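Local coordinates for protein neurotrypsin (Mus musculus, PDB 6H8M) that is an extracellular serine protease of the brain, active in neuronal plasticity, of which this chain is the third scavenger receptor cysteine-rich domain, at residues 3-7 / 19-23; 15-19 / 100-106; 35-41 / 53-57; 41-46 / 77-82; 71-75 / 85-90. All coordinates share one frame; numbering follows the deposited sequence.

Interaction 1: residues 3-7 / 19-23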
# COMPACT_ATOMS: atom_id res chain seq x y z
N GLY A 3 -13.09 -4.61 -6.96
CA GLY A 3 -11.80 -4.35 -6.31
C GLY A 3 -11.12 -3.14 -6.93
O GLY A 3 -11.66 -2.43 -7.75
N PHE A 4 -9.89 -2.92 -6.53
CA PHE A 4 -9.11 -1.80 -6.97
C PHE A 4 -8.00 -2.29 -7.86
O PHE A 4 -7.30 -3.23 -7.45
CB PHE A 4 -8.40 -1.17 -5.76
CG PHE A 4 -9.35 -0.50 -4.82
CD1 PHE A 4 -10.05 0.61 -5.22
CD2 PHE A 4 -9.49 -0.94 -3.52
CE1 PHE A 4 -10.92 1.26 -4.35
CE2 PHE A 4 -10.35 -0.30 -2.64
CZ PHE A 4 -11.06 0.81 -3.06
N PRO A 5 -7.71 -1.65 -9.00
CA PRO A 5 -6.39 -1.89 -9.62
C PRO A 5 -5.28 -1.39 -8.68
O PRO A 5 -5.37 -0.25 -8.13
CB PRO A 5 -6.48 -1.10 -10.95
CG PRO A 5 -7.99 -0.84 -11.15
CD PRO A 5 -8.52 -0.67 -9.73
N ILE A 6 -4.15 -2.14 -8.64
CA ILE A 6 -3.00 -1.83 -7.83
C ILE A 6 -1.73 -2.13 -8.62
O ILE A 6 -1.69 -3.06 -9.54
CB ILE A 6 -3.04 -2.60 -6.49
CG1 ILE A 6 -3.00 -4.09 -6.65
CG2 ILE A 6 -4.25 -2.22 -5.69
CD1 ILE A 6 -2.83 -4.78 -5.31
N ARG A 7 -0.70 -1.33 -8.34
CA ARG A 7 0.63 -1.56 -8.92
C ARG A 7 1.68 -1.14 -7.93
O ARG A 7 1.43 -0.34 -7.08
CB ARG A 7 0.77 -0.79 -10.25
CG ARG A 7 0.77 0.73 -10.15
CD ARG A 7 0.80 1.42 -11.50
NE ARG A 7 0.92 2.86 -11.26
CZ ARG A 7 0.73 3.78 -12.16
NH1 ARG A 7 0.39 3.41 -13.38
NH2 ARG A 7 0.89 5.04 -11.83
N VAL A 19 3.12 1.57 -3.24
CA VAL A 19 1.77 1.09 -3.64
C VAL A 19 0.99 2.20 -4.30
O VAL A 19 0.92 3.30 -3.75
CB VAL A 19 0.99 0.58 -2.41
CG1 VAL A 19 -0.34 0.02 -2.96
CG2 VAL A 19 1.78 -0.51 -1.69
N GLU A 20 0.51 1.96 -5.54
CA GLU A 20 -0.38 2.89 -6.18
C GLU A 20 -1.70 2.16 -6.46
O GLU A 20 -1.72 0.96 -6.83
CB GLU A 20 0.25 3.53 -7.42
CG GLU A 20 1.47 4.38 -7.00
CD GLU A 20 2.10 5.33 -7.96
OE1 GLU A 20 2.85 6.22 -7.48
OE2 GLU A 20 1.81 5.16 -9.14
N VAL A 21 -2.80 2.90 -6.33
CA VAL A 21 -4.10 2.34 -6.52
C VAL A 21 -4.91 3.26 -7.43
O VAL A 21 -4.70 4.48 -7.43
CB VAL A 21 -4.82 2.14 -5.18
CG1 VAL A 21 -3.96 1.37 -4.22
CG2 VAL A 21 -5.16 3.49 -4.56
N PHE A 22 -5.78 2.67 -8.25
CA PHE A 22 -6.50 3.42 -9.25
C PHE A 22 -7.96 3.58 -8.79
O PHE A 22 -8.67 2.61 -8.63
CB PHE A 22 -6.49 2.71 -10.61
CG PHE A 22 -7.06 3.54 -11.73
CD1 PHE A 22 -6.25 4.47 -12.36
CD2 PHE A 22 -8.41 3.47 -12.11
CE1 PHE A 22 -6.75 5.26 -13.39
CE2 PHE A 22 -8.91 4.27 -13.14
CZ PHE A 22 -8.08 5.16 -13.77
N VAL A 23 -8.31 4.83 -8.51
CA VAL A 23 -9.59 5.21 -7.85
C VAL A 23 -10.03 6.52 -8.49
O VAL A 23 -9.21 7.40 -8.67
CB VAL A 23 -9.36 5.44 -6.35
CG1 VAL A 23 -10.64 5.82 -5.62
CG2 VAL A 23 -8.82 4.20 -5.66
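Ile6 and Arg7 pair antiparallel with Val21 and Glu20, joining the first two strands of the domain into a hairpin at one edge of its five-stranded sheet. The tight part is the backbone: Arg7 N donates to Glu20 O at 2.9 Å, Glu20 N returns the bond to Arg7 O, and Phe22 N reaches Pro5 O at 3.0 Å. On the inward face CG2 of Ile6 meets CG1 of Val21 at 3.9 Å. Ahead of the strand, Phe4 lays CD1 and CE1 against CG2 of Val23, with Met70 beyond.

The side carrying Pro5, Phe22 and Arg7 is the more solvent-exposed, although Glu20 there is buried. CB of Pro5 rests on CB of Phe22 at 3.8 Å, while Phe22 swings its ring away (chi1 -172°) to meet Trp27 edge-to-face. CG of Arg7 sits between the backbone N and the carbonyl carbon (chi1 66°), and the chain then runs extended across Glu20. In the resulting salt bridge Arg7 NH2 donates to Glu20 OE2 at 2.8 Å and Arg7 NE to the same oxygen at 3.3 Å, with OE2 in the guanidinium plane. Trp27 makes a cation-pi contact with Arg7. Buried between Arg7 and Arg18, which holds OE1, the Glu20 carboxylate is probably kept ionised.

Interaction 2: residues 15-19 / 100-106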
# COMPACT_ATOMS: atom_id res chain seq x y z
N LYS A 15 8.54 -7.10 -7.52
CA LYS A 15 7.96 -7.59 -6.28
C LYS A 15 8.03 -6.58 -5.14
O LYS A 15 7.58 -6.92 -4.07
CB LYS A 15 8.66 -8.88 -5.84
CG LYS A 15 8.24 -10.09 -6.64
CD LYS A 15 8.75 -11.38 -6.03
CE LYS A 15 8.80 -12.52 -7.04
NZ LYS A 15 8.89 -13.83 -6.35
N GLU A 16 8.48 -5.33 -5.37
CA GLU A 16 8.52 -4.36 -4.32
C GLU A 16 8.34 -2.96 -4.93
O GLU A 16 8.45 -2.76 -6.11
CB GLU A 16 9.86 -4.39 -3.60
CG GLU A 16 11.01 -3.92 -4.47
CD GLU A 16 12.38 -3.88 -3.81
OE1 GLU A 16 12.60 -4.64 -2.87
OE2 GLU A 16 13.22 -3.08 -4.27
N GLY A 17 7.86 -2.04 -4.12
CA GLY A 17 7.82 -0.65 -4.51
C GLY A 17 6.74 0.13 -3.75
O GLY A 17 6.07 -0.45 -2.84
N ARG A 18 6.53 1.39 -4.15
CA ARG A 18 5.46 2.23 -3.56
C ARG A 18 4.12 1.73 -4.11
O ARG A 18 4.03 1.54 -5.34
CB ARG A 18 5.69 3.70 -3.92
CG ARG A 18 4.63 4.65 -3.38
CD ARG A 18 4.88 6.09 -3.80
NE ARG A 18 4.86 6.25 -5.25
CZ ARG A 18 5.93 6.14 -6.03
NH1 ARG A 18 7.11 5.86 -5.51
NH2 ARG A 18 5.81 6.30 -7.34
N VAL A 19 3.12 1.57 -3.24
CA VAL A 19 1.77 1.09 -3.64
C VAL A 19 0.99 2.20 -4.30
O VAL A 19 0.92 3.30 -3.75
CB VAL A 19 0.99 0.58 -2.41
CG1 VAL A 19 -0.34 0.02 -2.96
CG2 VAL A 19 1.78 -0.51 -1.69
N ASP A 100 4.06 8.19 1.87
CA ASP A 100 3.52 7.18 0.96
C ASP A 100 3.98 5.78 1.38
O ASP A 100 5.17 5.57 1.72
CB ASP A 100 3.91 7.44 -0.49
CG ASP A 100 3.09 8.56 -1.14
OD1 ASP A 100 2.02 8.96 -0.59
OD2 ASP A 100 3.50 9.01 -2.23
N ALA A 101 3.05 4.82 1.33
CA ALA A 101 3.30 3.45 1.77
C ALA A 101 3.86 2.60 0.63
O ALA A 101 3.53 2.85 -0.55
CB ALA A 101 1.95 2.89 2.23
N GLY A 102 4.53 1.54 1.03
CA GLY A 102 5.16 0.61 0.13
C GLY A 102 5.19 -0.78 0.69
O GLY A 102 4.86 -0.96 1.87
N VAL A 103 5.70 -1.76 -0.09
CA VAL A 103 5.78 -3.13 0.29
C VAL A 103 7.03 -3.78 -0.33
O VAL A 103 7.47 -3.31 -1.37
CB VAL A 103 4.54 -3.93 -0.15
CG1 VAL A 103 3.26 -3.30 0.41
CG2 VAL A 103 4.44 -4.06 -1.64
N ILE A 104 7.43 -4.91 0.27
CA ILE A 104 8.22 -5.94 -0.34
C ILE A 104 7.48 -7.25 -0.26
O ILE A 104 7.23 -7.73 0.82
CB ILE A 104 9.58 -6.06 0.33
CG1 ILE A 104 10.33 -4.75 0.27
CG2 ILE A 104 10.38 -7.20 -0.33
CD1 ILE A 104 11.54 -4.77 1.11
N CYS A 105 7.15 -7.85 -1.42
CA CYS A 105 6.51 -9.14 -1.48
C CYS A 105 7.55 -10.26 -1.64
O CYS A 105 8.60 -10.05 -2.18
CB CYS A 105 5.54 -9.21 -2.65
SG CYS A 105 4.36 -7.85 -2.78
N ASP A 106 7.22 -11.44 -1.08
CA ASP A 106 8.09 -12.60 -1.12
C ASP A 106 9.46 -12.22 -0.53
O ASP A 106 10.52 -12.49 -1.11
CB ASP A 106 8.18 -13.19 -2.52
CG ASP A 106 6.94 -13.97 -2.95
OD1 ASP A 106 5.90 -13.95 -2.18
OD2 ASP A 106 6.97 -14.50 -4.05
O HOH W 1 1.61 4.68 -1.58
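Gly17 and Val103 exchange backbone hydrogen bonds, N to O in both directions at 3.1 Å, at the centre of a short antiparallel pairing. Cys105 N to Lys15 O (2.8 Å) and Val19 N to Ala101 O (3.0 Å) extend it to both ends. A water lies between two carbonyl oxygens, 2.7 Å from Val19 O and 2.8 Å from Ala101 O.

Side chains add to this on two faces. Toward the interior CG2 of Val19 meets CG1 of Val103 at 3.8 Å, the two valines crossing at about a right angle. Glu16 and Ile104 run side by side on the other face, while OE2 of Glu16 is held by the backbone N of Glu12. At the far end the extended Lys15 chain forms a salt bridge from Lys15 NZ to Asp106 OD2, 3.1 Å away on the anti side of the carboxylate; Gly51 N holds the other oxygen.

CD of Arg18 crosses Asp100, 3.6 Å from its OD2, while CG of Arg18 lies on Ala101 O. The guanidinium is turned to Glu20 and Asp10, whereas Asp100 is fixed by His97, Thr29 and Gly64. Beyond the valines stand Leu8, Ile43 and Ala40, and Cys105 is tied to Cys44 of the helix by a disulfide. This closure of the C-terminal strand on an N-terminal one, pinned to the helix by a cystine, is characteristic of the scavenger receptor cysteine-rich fold.

Interaction 3: residues 35-41 / 53-57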
# COMPACT_ATOMS: atom_id res chain seq x y z
N TRP A 35 0.18 1.73 8.63
CA TRP A 35 0.52 0.75 7.62
C TRP A 35 1.55 -0.23 8.23
O TRP A 35 2.55 0.21 8.77
CB TRP A 35 1.07 1.45 6.35
CG TRP A 35 1.35 0.58 5.16
CD1 TRP A 35 2.58 0.12 4.75
CD2 TRP A 35 0.42 0.20 4.11
NE1 TRP A 35 2.42 -0.59 3.60
CE2 TRP A 35 1.14 -0.55 3.17
CE3 TRP A 35 -0.95 0.39 3.93
CZ2 TRP A 35 0.55 -1.08 2.03
CZ3 TRP A 35 -1.53 -0.16 2.82
CH2 TRP A 35 -0.81 -0.92 1.90
N THR A 36 1.23 -1.52 8.18
CA THR A 36 2.10 -2.55 8.81
C THR A 36 2.26 -3.73 7.85
O THR A 36 1.80 -3.65 6.71
CB THR A 36 1.48 -3.05 10.12
OG1 THR A 36 0.33 -3.84 9.79
CG2 THR A 36 1.07 -1.93 11.04
N ASP A 37 2.86 -4.82 8.35
CA ASP A 37 3.08 -6.07 7.58
C ASP A 37 1.74 -6.68 7.16
O ASP A 37 1.71 -7.36 6.12
CB ASP A 37 4.05 -7.02 8.29
CG ASP A 37 5.47 -6.47 8.37
OD1 ASP A 37 5.71 -5.37 7.83
OD2 ASP A 37 6.32 -7.14 8.97
N LYS A 38 0.68 -6.54 7.97
CA LYS A 38 -0.66 -7.06 7.60
C LYS A 38 -1.11 -6.37 6.30
O LYS A 38 -1.58 -7.10 5.41
CB LYS A 38 -1.64 -6.79 8.75
CG LYS A 38 -1.28 -7.43 10.08
CD LYS A 38 -2.32 -7.21 11.15
CE LYS A 38 -2.08 -8.04 12.40
NZ LYS A 38 -0.99 -7.49 13.23
N HIS A 39 -0.94 -5.05 6.18
CA HIS A 39 -1.27 -4.39 4.93
C HIS A 39 -0.44 -4.93 3.77
O HIS A 39 -0.96 -5.15 2.65
CB HIS A 39 -1.13 -2.87 5.08
CG HIS A 39 -1.96 -2.32 6.19
ND1 HIS A 39 -1.58 -2.39 7.52
CD2 HIS A 39 -3.15 -1.69 6.17
CE1 HIS A 39 -2.55 -1.93 8.30
NE2 HIS A 39 -3.52 -1.44 7.50
N ALA A 40 0.85 -5.10 3.99
CA ALA A 40 1.72 -5.60 2.99
C ALA A 40 1.33 -7.00 2.54
O ALA A 40 1.32 -7.24 1.28
CB ALA A 40 3.16 -5.63 3.46
N ALA A 41 0.87 -7.84 3.47
CA ALA A 41 0.42 -9.20 3.14
C ALA A 41 -0.76 -9.12 2.16
O ALA A 41 -0.81 -9.88 1.16
CB ALA A 41 0.08 -10.03 4.39
N ALA A 53 5.49 -11.03 3.47
CA ALA A 53 5.56 -9.61 2.91
C ALA A 53 5.99 -8.69 4.02
O ALA A 53 5.73 -8.98 5.22
CB ALA A 53 4.19 -9.21 2.45
N ARG A 54 6.62 -7.57 3.66
CA ARG A 54 7.04 -6.58 4.68
C ARG A 54 6.63 -5.18 4.24
O ARG A 54 6.83 -4.85 3.06
CB ARG A 54 8.54 -6.67 4.93
CG ARG A 54 8.95 -7.84 5.82
CD ARG A 54 10.31 -7.62 6.45
NE ARG A 54 10.72 -8.74 7.27
CZ ARG A 54 11.89 -8.83 7.88
NH1 ARG A 54 12.75 -7.82 7.81
NH2 ARG A 54 12.21 -9.91 8.56
N ALA A 55 6.08 -4.38 5.16
CA ALA A 55 5.78 -2.98 4.85
C ALA A 55 7.08 -2.15 4.68
O ALA A 55 8.08 -2.36 5.42
CB ALA A 55 4.96 -2.38 5.96
N ARG A 56 7.01 -1.11 3.82
CA ARG A 56 8.02 -0.08 3.86
C ARG A 56 7.31 1.26 3.88
O ARG A 56 6.36 1.44 3.13
CB ARG A 56 8.84 -0.18 2.58
CG ARG A 56 9.81 -1.36 2.49
CD ARG A 56 11.00 -1.14 3.41
NE ARG A 56 11.94 -2.27 3.52
CZ ARG A 56 11.97 -3.17 4.50
NH1 ARG A 56 10.99 -3.25 5.39
NH2 ARG A 56 12.98 -4.02 4.55
N THR A 57 7.70 2.14 4.81
CA THR A 57 6.89 3.36 5.12
C THR A 57 7.70 4.58 4.71
O THR A 57 8.89 4.51 4.35
CB THR A 57 6.46 3.33 6.58
OG1 THR A 57 7.65 3.12 7.34
CG2 THR A 57 5.43 2.24 6.81
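Asp37, in the first turn of the helix, reaches over to strand 53-56 of this scavenger receptor cysteine-rich domain, the two axes approaching to 6.1 Å at 119°. Along its side chain, CB of Asp37 lies 4.0 Å from Ala53 O. CG stays anti to the carbonyl carbon (chi1 -67°), which carries the carboxylate over the CA of Arg54. OD2 of Asp37 ends alongside CG of Arg54, 4.2 Å away, and OD1 takes the N-H of Ala55 at 2.9 Å. That bond is nearly straight at the hydrogen (173°), although the nitrogen stands above the carboxylate plane.

Beside this bond the small side chains of Ala40, Ala53 and Ala55 are consistent with the close approach of helix and strand. CB of Ala40 sits 3.9 Å from CB of Ala53, and CB of Ala55 presses on Thr36 O at 3.5 Å. A capping box formed by Thr36 and His39 fixes the helix start: Thr36 N donates to His39 ND1, and Thr36 OG1 accepts from Lys38 N. Trp35, just before the cap, has His39 CB over the rim of one indole face, and its NE1 donates to Gly102 O. At the margin of the indole, near the ring plane, CG2 of Thr57 lies 4.1 Å from CD1 of Trp35.

Interaction 4: residues 41-46 / 77-82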
# COMPACT_ATOMS: atom_id res chain seq x y z
N ALA A 41 0.87 -7.84 3.47
CA ALA A 41 0.42 -9.20 3.14
C ALA A 41 -0.76 -9.12 2.16
O ALA A 41 -0.81 -9.88 1.16
CB ALA A 41 0.08 -10.03 4.39
N VAL A 42 -1.68 -8.17 2.39
CA VAL A 42 -2.85 -8.08 1.62
C VAL A 42 -2.52 -7.57 0.20
O VAL A 42 -2.97 -8.11 -0.79
CB VAL A 42 -3.92 -7.20 2.28
CG1 VAL A 42 -5.09 -6.92 1.33
CG2 VAL A 42 -4.43 -7.82 3.57
N ILE A 43 -1.70 -6.54 0.12
CA ILE A 43 -1.29 -6.06 -1.21
C ILE A 43 -0.60 -7.16 -2.00
O ILE A 43 -0.91 -7.37 -3.21
CB ILE A 43 -0.36 -4.84 -1.03
CG1 ILE A 43 -1.08 -3.66 -0.39
CG2 ILE A 43 0.28 -4.48 -2.37
CD1 ILE A 43 -2.23 -3.13 -1.19
N CYS A 44 0.37 -7.82 -1.37
CA CYS A 44 1.14 -8.84 -2.01
C CYS A 44 0.26 -10.04 -2.44
O CYS A 44 0.41 -10.58 -3.57
CB CYS A 44 2.29 -9.26 -1.11
SG CYS A 44 3.51 -7.90 -0.93
N ARG A 45 -0.71 -10.40 -1.60
CA ARG A 45 -1.69 -11.46 -1.90
C ARG A 45 -2.50 -11.09 -3.15
O ARG A 45 -2.64 -11.88 -4.04
CB ARG A 45 -2.56 -11.78 -0.67
CG ARG A 45 -3.52 -12.95 -0.85
CD ARG A 45 -4.23 -13.35 0.45
NE ARG A 45 -3.35 -13.69 1.56
CZ ARG A 45 -3.14 -12.95 2.64
NH1 ARG A 45 -3.84 -11.84 2.88
NH2 ARG A 45 -2.22 -13.34 3.50
N GLN A 46 -3.02 -9.87 -3.23
CA GLN A 46 -3.79 -9.44 -4.34
C GLN A 46 -2.95 -9.50 -5.63
O GLN A 46 -3.51 -9.82 -6.70
CB GLN A 46 -4.41 -8.07 -4.12
CG GLN A 46 -5.40 -7.71 -5.24
CD GLN A 46 -5.93 -6.31 -5.24
OE1 GLN A 46 -6.18 -5.71 -4.21
NE2 GLN A 46 -6.26 -5.84 -6.41
N GLY A 77 -4.88 -8.68 7.78
CA GLY A 77 -3.74 -9.39 7.21
C GLY A 77 -4.13 -10.60 6.40
O GLY A 77 -3.31 -11.12 5.61
N ASN A 78 -5.39 -11.02 6.53
CA ASN A 78 -5.89 -12.23 5.91
C ASN A 78 -6.65 -11.95 4.60
O ASN A 78 -6.97 -12.90 3.92
CB ASN A 78 -6.79 -12.99 6.90
CG ASN A 78 -6.01 -13.42 8.11
OD1 ASN A 78 -4.85 -13.79 7.97
ND2 ASN A 78 -6.58 -13.32 9.30
N GLU A 79 -6.93 -10.69 4.28
CA GLU A 79 -7.80 -10.34 3.13
C GLU A 79 -7.11 -10.76 1.84
O GLU A 79 -5.85 -10.73 1.75
CB GLU A 79 -8.09 -8.83 3.10
CG GLU A 79 -8.86 -8.31 4.30
CD GLU A 79 -8.13 -7.89 5.56
OE1 GLU A 79 -6.94 -8.20 5.74
OE2 GLU A 79 -8.76 -7.22 6.38
N LYS A 80 -7.92 -11.12 0.83
CA LYS A 80 -7.41 -11.51 -0.48
C LYS A 80 -7.21 -10.26 -1.33
O LYS A 80 -6.64 -10.34 -2.39
CB LYS A 80 -8.35 -12.51 -1.17
CG LYS A 80 -8.21 -13.96 -0.68
CD LYS A 80 -9.23 -14.90 -1.30
CE LYS A 80 -9.39 -16.20 -0.52
NZ LYS A 80 -10.32 -17.12 -1.22
N ALA A 81 -7.73 -9.12 -0.89
CA ALA A 81 -7.74 -7.92 -1.76
C ALA A 81 -7.89 -6.68 -0.89
O ALA A 81 -8.58 -6.72 0.13
CB ALA A 81 -8.83 -7.98 -2.79
N LEU A 82 -7.25 -5.59 -1.32
CA LEU A 82 -7.24 -4.35 -0.59
C LEU A 82 -8.68 -3.87 -0.35
O LEU A 82 -8.97 -3.36 0.74
CB LEU A 82 -6.49 -3.30 -1.41
CG LEU A 82 -6.39 -1.93 -0.76
CD1 LEU A 82 -5.73 -2.00 0.59
CD2 LEU A 82 -5.66 -0.98 -1.70
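The only helix of this scavenger receptor cysteine-rich domain is clasped here by the long loop between strands 68-74 and 86-87, with Arg45 and Gln46 reaching from successive helix positions to its backbone. Arg45 leaves the helix with CG anti to its N and bends at the third torsion (chi3 -57°), so that the guanidinium is drawn back beside the loop. NH1 of Arg45 then donates twice: to Gly77 O at 2.9 Å and to Glu79 O at 2.6 Å. Both oxygens lie near the guanidinium plane, though NH1 stands above each carbonyl plane, and NH2 adds a weak bond to Gly77 O. A single nitrogen of the charged guanidinium thus binds two loop carbonyls, while CD of Arg45 packs on CA of Lys80.

Gln46 extends fully from the helix and offers OE1 to Leu82 N at 3.1 Å, an almost straight bond. Its NE2 serves Phe4 O, so a single amide links the loop to the N-terminal segment. Between these polar grips sits Val42: CG1 touches the carbonyl carbon of Ala81 at 3.6 Å, and CG2 faces Glu79 OE1 at 3.3 Å. Glu79 OE1 accepts from Gly77 N with its syn lone pair, while Thr76 N holds the other carboxylate oxygen.

Deeper in, CD1 of Ile43 lies 4.1 Å from CD2 of Leu82. Leu82 goes on to Val21 of strand 18-23 and to Met70 and Val73 of strand 68-74, and Ile43 to Val19 and Trp35, so Leu82 is wedged between helix and sheet at the inner end of the loop.

Interaction 5: residues 71-75 / 85-90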
# COMPACT_ATOMS: atom_id res chain seq x y z
N ASP A 71 -6.05 6.88 3.53
CA ASP A 71 -5.43 7.60 4.67
C ASP A 71 -5.22 6.65 5.84
O ASP A 71 -4.15 6.72 6.50
CB ASP A 71 -6.32 8.72 5.23
CG ASP A 71 -6.34 10.00 4.40
OD1 ASP A 71 -5.24 10.56 4.14
OD2 ASP A 71 -7.47 10.41 4.01
N ASN A 72 -6.20 5.77 6.10
CA ASN A 72 -6.11 4.88 7.24
C ASN A 72 -6.87 3.60 6.96
O ASN A 72 -8.01 3.44 7.36
CB ASN A 72 -6.72 5.49 8.51
CG ASN A 72 -5.67 5.79 9.55
OD1 ASN A 72 -5.33 4.93 10.37
ND2 ASN A 72 -5.15 7.01 9.52
N VAL A 73 -6.16 2.65 6.37
CA VAL A 73 -6.71 1.37 6.03
C VAL A 73 -6.54 0.48 7.25
O VAL A 73 -5.45 0.55 7.83
CB VAL A 73 -5.93 0.82 4.81
CG1 VAL A 73 -6.45 -0.53 4.37
CG2 VAL A 73 -5.92 1.79 3.64
N LYS A 74 -7.57 -0.29 7.64
CA LYS A 74 -7.49 -1.33 8.67
C LYS A 74 -7.59 -2.70 7.99
O LYS A 74 -8.52 -2.95 7.28
CB LYS A 74 -8.59 -1.21 9.72
CG LYS A 74 -8.39 -2.08 10.97
CD LYS A 74 -9.35 -1.75 12.12
CE LYS A 74 -9.25 -2.75 13.25
NZ LYS A 74 -9.84 -2.23 14.51
N CYS A 75 -6.55 -3.52 8.13
CA CYS A 75 -6.48 -4.87 7.53
C CYS A 75 -6.27 -5.83 8.72
O CYS A 75 -5.48 -5.53 9.63
CB CYS A 75 -5.30 -4.98 6.53
SG CYS A 75 -5.54 -4.12 4.91
N CYS A 85 -10.32 -4.76 2.86
CA CYS A 85 -9.92 -4.10 4.11
C CYS A 85 -10.98 -3.05 4.42
O CYS A 85 -11.80 -2.82 3.58
CB CYS A 85 -8.53 -3.47 4.00
SG CYS A 85 -7.28 -4.75 3.75
N VAL A 86 -10.95 -2.44 5.60
CA VAL A 86 -11.99 -1.48 6.01
C VAL A 86 -11.33 -0.11 6.18
O VAL A 86 -10.21 -0.03 6.66
CB VAL A 86 -12.77 -1.94 7.26
CG1 VAL A 86 -13.55 -3.22 6.98
CG2 VAL A 86 -11.90 -2.13 8.50
N LYS A 87 -12.00 0.95 5.72
CA LYS A 87 -11.52 2.33 5.89
C LYS A 87 -11.83 2.76 7.33
O LYS A 87 -12.66 2.15 7.99
CB LYS A 87 -12.14 3.22 4.81
CG LYS A 87 -11.77 2.81 3.39
CD LYS A 87 -12.92 2.76 2.38
CE LYS A 87 -12.51 2.16 1.05
NZ LYS A 87 -13.52 2.43 -0.02
N GLN A 88 -11.07 3.75 7.82
CA GLN A 88 -11.23 4.30 9.17
C GLN A 88 -11.18 5.83 9.10
O GLN A 88 -10.33 6.39 8.40
CB GLN A 88 -10.11 3.82 10.11
CG GLN A 88 -10.45 2.57 10.90
CD GLN A 88 -9.22 1.93 11.49
OE1 GLN A 88 -8.18 1.80 10.83
NE2 GLN A 88 -9.31 1.52 12.74
N ASP A 89 -12.10 6.50 9.82
CA ASP A 89 -12.01 7.93 10.13
C ASP A 89 -11.26 8.11 11.46
O ASP A 89 -11.86 8.43 12.49
CB ASP A 89 -13.39 8.60 10.14
CG ASP A 89 -13.88 8.97 8.75
OD1 ASP A 89 -13.12 9.66 8.03
OD2 ASP A 89 -15.01 8.55 8.39
N ILE A 90 -9.95 7.87 11.40
CA ILE A 90 -8.99 8.05 12.52
C ILE A 90 -7.97 9.11 12.08
O ILE A 90 -6.83 8.79 11.71
CB ILE A 90 -8.33 6.70 12.92
CG1 ILE A 90 -9.36 5.68 13.41
CG2 ILE A 90 -7.22 6.90 13.94
CD1 ILE A 90 -8.81 4.28 13.55
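This is a disulfide-closed beta hairpin at the outer end of the five-stranded sheet, where the short strand 86-87 pairs antiparallel with the end of strand 68-74. Cys75 SG and Cys85 SG are bonded at 2.2 Å with a torsion of 102° about the sulfur-sulfur bond. In both cysteines the sulfur is anti to the carbonyl carbon, and the bridge closes the loop of nine residues between them. Next to it Lys74 and Val86 form a hydrogen-bonded pair, Lys74 N to Val86 O at 2.8 Å and Val86 N to Lys74 O at 3.0 Å. Farther along the pairing frays, with only a weak bond from Gln88 N to Asn72 O.

On the buried face CG1 of Val73 lies 3.6 Å from CB of Cys85, and the cystine rests against Val42 and His39 of the helix. On the opposite face Lys74 and Val86 stand together, CB of Lys74 meeting CG2 of Val86 at 3.6 Å and also OE1 of Gln88 at 3.2 Å. The aliphatic chain of Lys74 then runs extended across the amide, with CD of Lys74 3.3 Å from NE2 of Gln88, before the ammonium leads away from the strand. CB of Asn72 packs on CB of Gln88, while Asn72 ND2 is hydrogen-bonded to Asp33 OD2.

His39 NE2, from the helix, is hydrogen-bonded to Val73 O and so adds a polar tie on the inner side. With one firm pair of backbone bonds and one weak one, the chemistry is consistent with the disulfide contributing much to holding this end of the hairpin together.

In the fold
From the N terminus, interaction 1 closes first, as the hairpin of strands 6-10 and 18-23. Interaction 2 starts on the same strand, sharing Val19, and closes the longest loop by bringing back residues 100-106; interactions 3, 4 and 5 all fall within that loop. Interactions 3 and 4 share Ala41 and the helix, and cross along the chain, as do 4 and 5. Strand 53-56 of interaction 3 pairs with strand 102-105 of interaction 2, and the Cys44-Cys105 disulfide joins interactions 2 and 4. Gln46 ties 4 to 1, and His39 ties 3 to 5, so the helix connects both sheets.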